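Side-chain contacts in Low molecular weight protein-tyrosine-phosphatase YfkJ (Bacillus subtilis, PDB 4ETM), which dephosphorylates phosphotyrosine-containing proteins as a low molecular weight protein-tyrosine phosphatase and takes part in resistance to ethanol stress: residues 36-39 against 40-44; 127-130 against 131-134. All coordinates share one frame; numbering follows the deposited sequence.

Overall arrangement
Both contacts are local, each formed within one unbroken run of chain, and their centres lie about 17 Å apart with no touch between them. Contact 1 (36-39 with 40-44) lies within helix 31-45 and is largely buried, its inner side packed on the sheet and on helix 149-170. Contact 2 (127-130 with 131-134) is only partly buried and belongs to the loop that leaves edge strand 125-127 by a 3-10 turn; it leans on the same helix 149-170 through Tyr131 and Val132. Each carries an arginine-carboxylate salt bridge, spaced four residues apart on the helix and three in the turn. Backbone bonds from residue i+4 to i run through contact 1; those of contact 2 span i+3 to i, one of them weak.

Contact 1 of 2, residues 36-39 against 40-44; sequences EAIF and RDLAA
Helix 31-45 carries this contact, and Glu36 and Arg40, one turn apart, form its salt bridge. The two side chains run side by side in the same direction. Arg40 NH2 reaches Glu36 OE1 at 2.9 Å with a fairly straight bond (159°), while Arg40 NH1 adds a weak bond to the same oxygen. OE1 lies at the guanidinium edge, within its plane, but is itself approached from above the carboxylate, the two planes standing 85° apart. Arg40 gets there by bending at chi3 (57°), which folds the guanidinium back along the helix. The other carboxylate oxygen, Glu36 OE2, is held by Ser56 OG on strand 52-58, so both carboxylate oxygens have partners.

Helix 31-45 links strand 19-25 to strand 52-58 as the crossover of a beta-alpha-beta unit. The Phe39 ring lies against Ile52 and Ala54 of strand 52-58 and meets Phe23 edge-to-face. Ile38 CG2 lies 4.4 Å from Leu42 CG, a loose apolar contact on the side facing helix 149-170. Along the backbone, Leu42 N bonds to Ile38 O at 3.0 Å and Ala43 N to Phe39 O at 2.9 Å. A water donates to both Ile38 O and Asp41 OD2, the latter at 2.9 Å; Asp41 OD2 also forms a salt bridge with Lys45.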
loop_
_atom_site.group_PDB
_atom_site.type_symbol
_atom_site.label_atom_id
_atom_site.label_comp_id
_atom_site.label_asym_id
_atom_site.label_seq_id
_atom_site.Cartn_x
_atom_site.Cartn_y
_atom_site.Cartn_z
ATOM N N GLU A 36 7.526 15.806 -8.928
ATOM C CA GLU A 36 8.564 16.714 -8.448
ATOM C C GLU A 36 8.713 17.960 -9.343
ATOM O O GLU A 36 8.628 19.101 -8.865
ATOM C CB GLU A 36 9.902 15.965 -8.316
ATOM C CG GLU A 36 10.989 16.816 -7.657
ATOM C CD GLU A 36 12.388 16.310 -7.904
ATOM O OE1 GLU A 36 13.321 17.148 -7.847
ATOM O OE2 GLU A 36 12.565 15.095 -8.135
ATOM N N ALA A 37 8.917 17.741 -10.634
ATOM C CA ALA A 37 9.129 18.827 -11.584
ATOM C C ALA A 37 7.900 19.712 -11.703
ATOM O O ALA A 37 8.007 20.937 -11.708
ATOM C CB ALA A 37 9.500 18.263 -12.940
ATOM N N ILE A 38 6.727 19.095 -11.814
ATOM C CA ILE A 38 5.492 19.858 -11.967
ATOM C C ILE A 38 5.193 20.672 -10.717
ATOM O O ILE A 38 4.877 21.856 -10.797
ATOM C CB ILE A 38 4.299 18.930 -12.289
ATOM C CG1 ILE A 38 4.401 18.444 -13.732
ATOM C CG2 ILE A 38 2.974 19.646 -12.067
ATOM C CD1 ILE A 38 3.277 17.500 -14.128
ATOM N N PHE A 39 5.307 20.034 -9.559
ATOM C CA PHE A 39 5.038 20.709 -8.299
ATOM C C PHE A 39 5.990 21.874 -8.088
ATOM O O PHE A 39 5.588 22.942 -7.609
ATOM C CB PHE A 39 5.148 19.721 -7.141
ATOM C CG PHE A 39 4.973 20.346 -5.809
ATOM C CD1 PHE A 39 3.712 20.487 -5.254
ATOM C CD2 PHE A 39 6.070 20.796 -5.097
ATOM C CE1 PHE A 39 3.557 21.061 -4.013
ATOM C CE2 PHE A 39 5.917 21.377 -3.859
ATOM C CZ PHE A 39 4.664 21.498 -3.316
ATOM N N ARG A 40 7.258 21.671 -8.435
ATOM C CA ARG A 40 8.256 22.734 -8.311
ATOM C C ARG A 40 7.856 23.925 -9.170
ATOM O O ARG A 40 7.956 25.074 -8.728
ATOM C CB ARG A 40 9.643 22.223 -8.707
ATOM C CG ARG A 40 10.640 23.322 -9.031
ATOM C CD ARG A 40 12.072 22.908 -8.724
ATOM N NE ARG A 40 12.468 21.697 -9.423
ATOM C CZ ARG A 40 12.778 20.545 -8.834
ATOM N NH1 ARG A 40 12.770 20.422 -7.513
ATOM N NH2 ARG A 40 13.119 19.514 -9.578
ATOM N N ASP A 41 7.396 23.646 -10.386
ATOM C CA ASP A 41 6.954 24.683 -11.309
ATOM C C ASP A 41 5.762 25.468 -10.764
ATOM O O ASP A 41 5.728 26.705 -10.852
ATOM C CB ASP A 41 6.604 24.069 -12.668
ATOM C CG ASP A 41 6.269 25.116 -13.706
ATOM O OD1 ASP A 41 7.194 25.850 -14.117
ATOM O OD2 ASP A 41 5.087 25.204 -14.114
ATOM N N LEU A 42 4.781 24.755 -10.220
ATOM C CA LEU A 42 3.619 25.387 -9.604
ATOM C C LEU A 42 4.014 26.282 -8.433
ATOM O O LEU A 42 3.533 27.408 -8.327
ATOM C CB LEU A 42 2.593 24.356 -9.139
ATOM C CG LEU A 42 1.904 23.547 -10.239
ATOM C CD1 LEU A 42 0.791 22.673 -9.654
ATOM C CD2 LEU A 42 1.357 24.471 -11.307
ATOM N N ALA A 43 4.894 25.784 -7.561
ATOM C CA ALA A 43 5.362 26.578 -6.424
ATOM C C ALA A 43 6.052 27.869 -6.868
ATOM O O ALA A 43 5.855 28.933 -6.267
ATOM C CB ALA A 43 6.303 25.762 -5.544
ATOM N N ALA A 44 6.875 27.762 -7.908
ATOM C CA ALA A 44 7.591 28.922 -8.437
ATOM C C ALA A 44 6.622 29.976 -8.958
ATOM O O ALA A 44 6.829 31.173 -8.752
ATOM C CB ALA A 44 8.566 28.499 -9.532
HETATM O O HOH W 1 3.442 22.864 -13.577
#

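Contact 2 of 2, residues 127-130 against 131-134; sequences RLLD and YVED
The Tyr131 ring receives Leu128 O at its edge, in the ring plane, with CD2 of Tyr131 3.5 Å from that oxygen; Arg127 O stands obliquely at the same distance from CD2. Tyr131 also rests on Tyr101 and Ile103 of strand 101-104 and on Leu163 and Ser166 of helix 149-170. The Arg127 guanidinium has the Asp130 carboxylate at its edge: Arg127 NE bonds to Asp130 OD1 at 3.2 Å, on the syn side though 30° out of the carboxylate plane, and Arg127 NH2 adds a weak bond to the same oxygen. Arg127 NH1 turns to a second acid, Asp139. With CG beside its own backbone N (chi1 -70°), Asp130 also brings OD2 within 2.9 Å of Arg127 N, which approaches from above the carboxylate; one side chain thus grips both the backbone and the guanidinium of Arg127.

Leu129 CD2 and Val132 CG2 touch at 3.8 Å, their side chains pointing the same way. Tyr131 N donates to Leu128 O at 3.1 Å, and Val132 N more weakly to Leu129 O. These i+3 to i bonds are those of a 3-10 turn, here following strand 125-127 and giving way to an inverse gamma turn centred on Val132.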
loop_
_atom_site.group_PDB
_atom_site.type_symbol
_atom_site.label_atom_id
_atom_site.label_comp_id
_atom_site.label_asym_id
_atom_site.label_seq_id
_atom_site.Cartn_x
_atom_site.Cartn_y
_atom_site.Cartn_z
ATOM N N ARG A 127 -1.339 9.770 -0.144
ATOM C CA ARG A 127 -1.329 9.681 -1.606
ATOM C C ARG A 127 -1.572 11.055 -2.236
ATOM O O ARG A 127 -2.307 11.877 -1.680
ATOM C CB ARG A 127 -2.386 8.694 -2.123
ATOM C CG ARG A 127 -2.049 7.236 -1.877
ATOM C CD ARG A 127 -3.133 6.322 -2.440
ATOM N NE ARG A 127 -4.436 6.577 -1.831
ATOM C CZ ARG A 127 -5.490 5.788 -2.004
ATOM N NH1 ARG A 127 -5.385 4.709 -2.771
ATOM N NH2 ARG A 127 -6.648 6.070 -1.411
ATOM N N LEU A 128 -0.959 11.295 -3.393
ATOM C CA LEU A 128 -1.176 12.545 -4.133
ATOM C C LEU A 128 -2.659 12.818 -4.338
ATOM O O LEU A 128 -3.134 13.926 -4.071
ATOM C CB LEU A 128 -0.474 12.506 -5.488
ATOM C CG LEU A 128 -0.607 13.775 -6.328
ATOM C CD1 LEU A 128 0.025 14.976 -5.614
ATOM C CD2 LEU A 128 0.006 13.530 -7.699
ATOM N N LEU A 129 -3.403 11.818 -4.807
ATOM C CA LEU A 129 -4.816 12.044 -5.108
ATOM C C LEU A 129 -5.737 12.092 -3.874
ATOM O O LEU A 129 -6.939 12.341 -4.008
ATOM C CB LEU A 129 -5.331 11.048 -6.148
ATOM C CG LEU A 129 -4.584 11.099 -7.479
ATOM C CD1 LEU A 129 -5.154 10.050 -8.427
ATOM C CD2 LEU A 129 -4.692 12.501 -8.072
ATOM N N ASP A 130 -5.175 11.869 -2.682
ATOM C CA ASP A 130 -5.893 12.103 -1.426
ATOM C C ASP A 130 -6.212 13.604 -1.313
ATOM O O ASP A 130 -7.198 14.007 -0.680
ATOM C CB ASP A 130 -5.077 11.628 -0.196
ATOM C CG ASP A 130 -4.953 10.095 -0.097
ATOM O OD1 ASP A 130 -5.661 9.366 -0.826
ATOM O OD2 ASP A 130 -4.146 9.612 0.736
ATOM N N TYR A 131 -5.386 14.438 -1.947
ATOM C CA TYR A 131 -5.588 15.886 -1.903
ATOM C C TYR A 131 -6.607 16.407 -2.913
ATOM O O TYR A 131 -7.066 17.544 -2.811
ATOM C CB TYR A 131 -4.267 16.619 -2.087
ATOM C CG TYR A 131 -3.320 16.395 -0.939
ATOM C CD1 TYR A 131 -3.310 17.256 0.156
ATOM C CD2 TYR A 131 -2.470 15.300 -0.924
ATOM C CE1 TYR A 131 -2.448 17.051 1.214
ATOM C CE2 TYR A 131 -1.613 15.089 0.121
ATOM C CZ TYR A 131 -1.605 15.960 1.189
ATOM O OH TYR A 131 -0.745 15.734 2.238
ATOM N N VAL A 132 -6.937 15.583 -3.900
ATOM C CA VAL A 132 -7.975 15.930 -4.855
ATOM C C VAL A 132 -9.287 15.449 -4.261
ATOM O O VAL A 132 -9.707 14.316 -4.488
ATOM C CB VAL A 132 -7.732 15.258 -6.218
ATOM C CG1 VAL A 132 -8.816 15.653 -7.218
ATOM C CG2 VAL A 132 -6.367 15.631 -6.740
ATOM N N GLU A 133 -9.912 16.303 -3.463
ATOM C CA GLU A 133 -11.137 15.929 -2.788
ATOM C C GLU A 133 -12.310 16.500 -3.562
ATOM O O GLU A 133 -12.546 17.709 -3.537
ATOM C CB GLU A 133 -11.141 16.440 -1.347
ATOM N N ASP A 134 -13.038 15.633 -4.261
ATOM C CA ASP A 134 -12.742 14.208 -4.287
ATOM C C ASP A 134 -12.974 13.662 -5.682
ATOM O O ASP A 134 -14.058 13.811 -6.242
ATOM C CB ASP A 134 -13.606 13.444 -3.280
#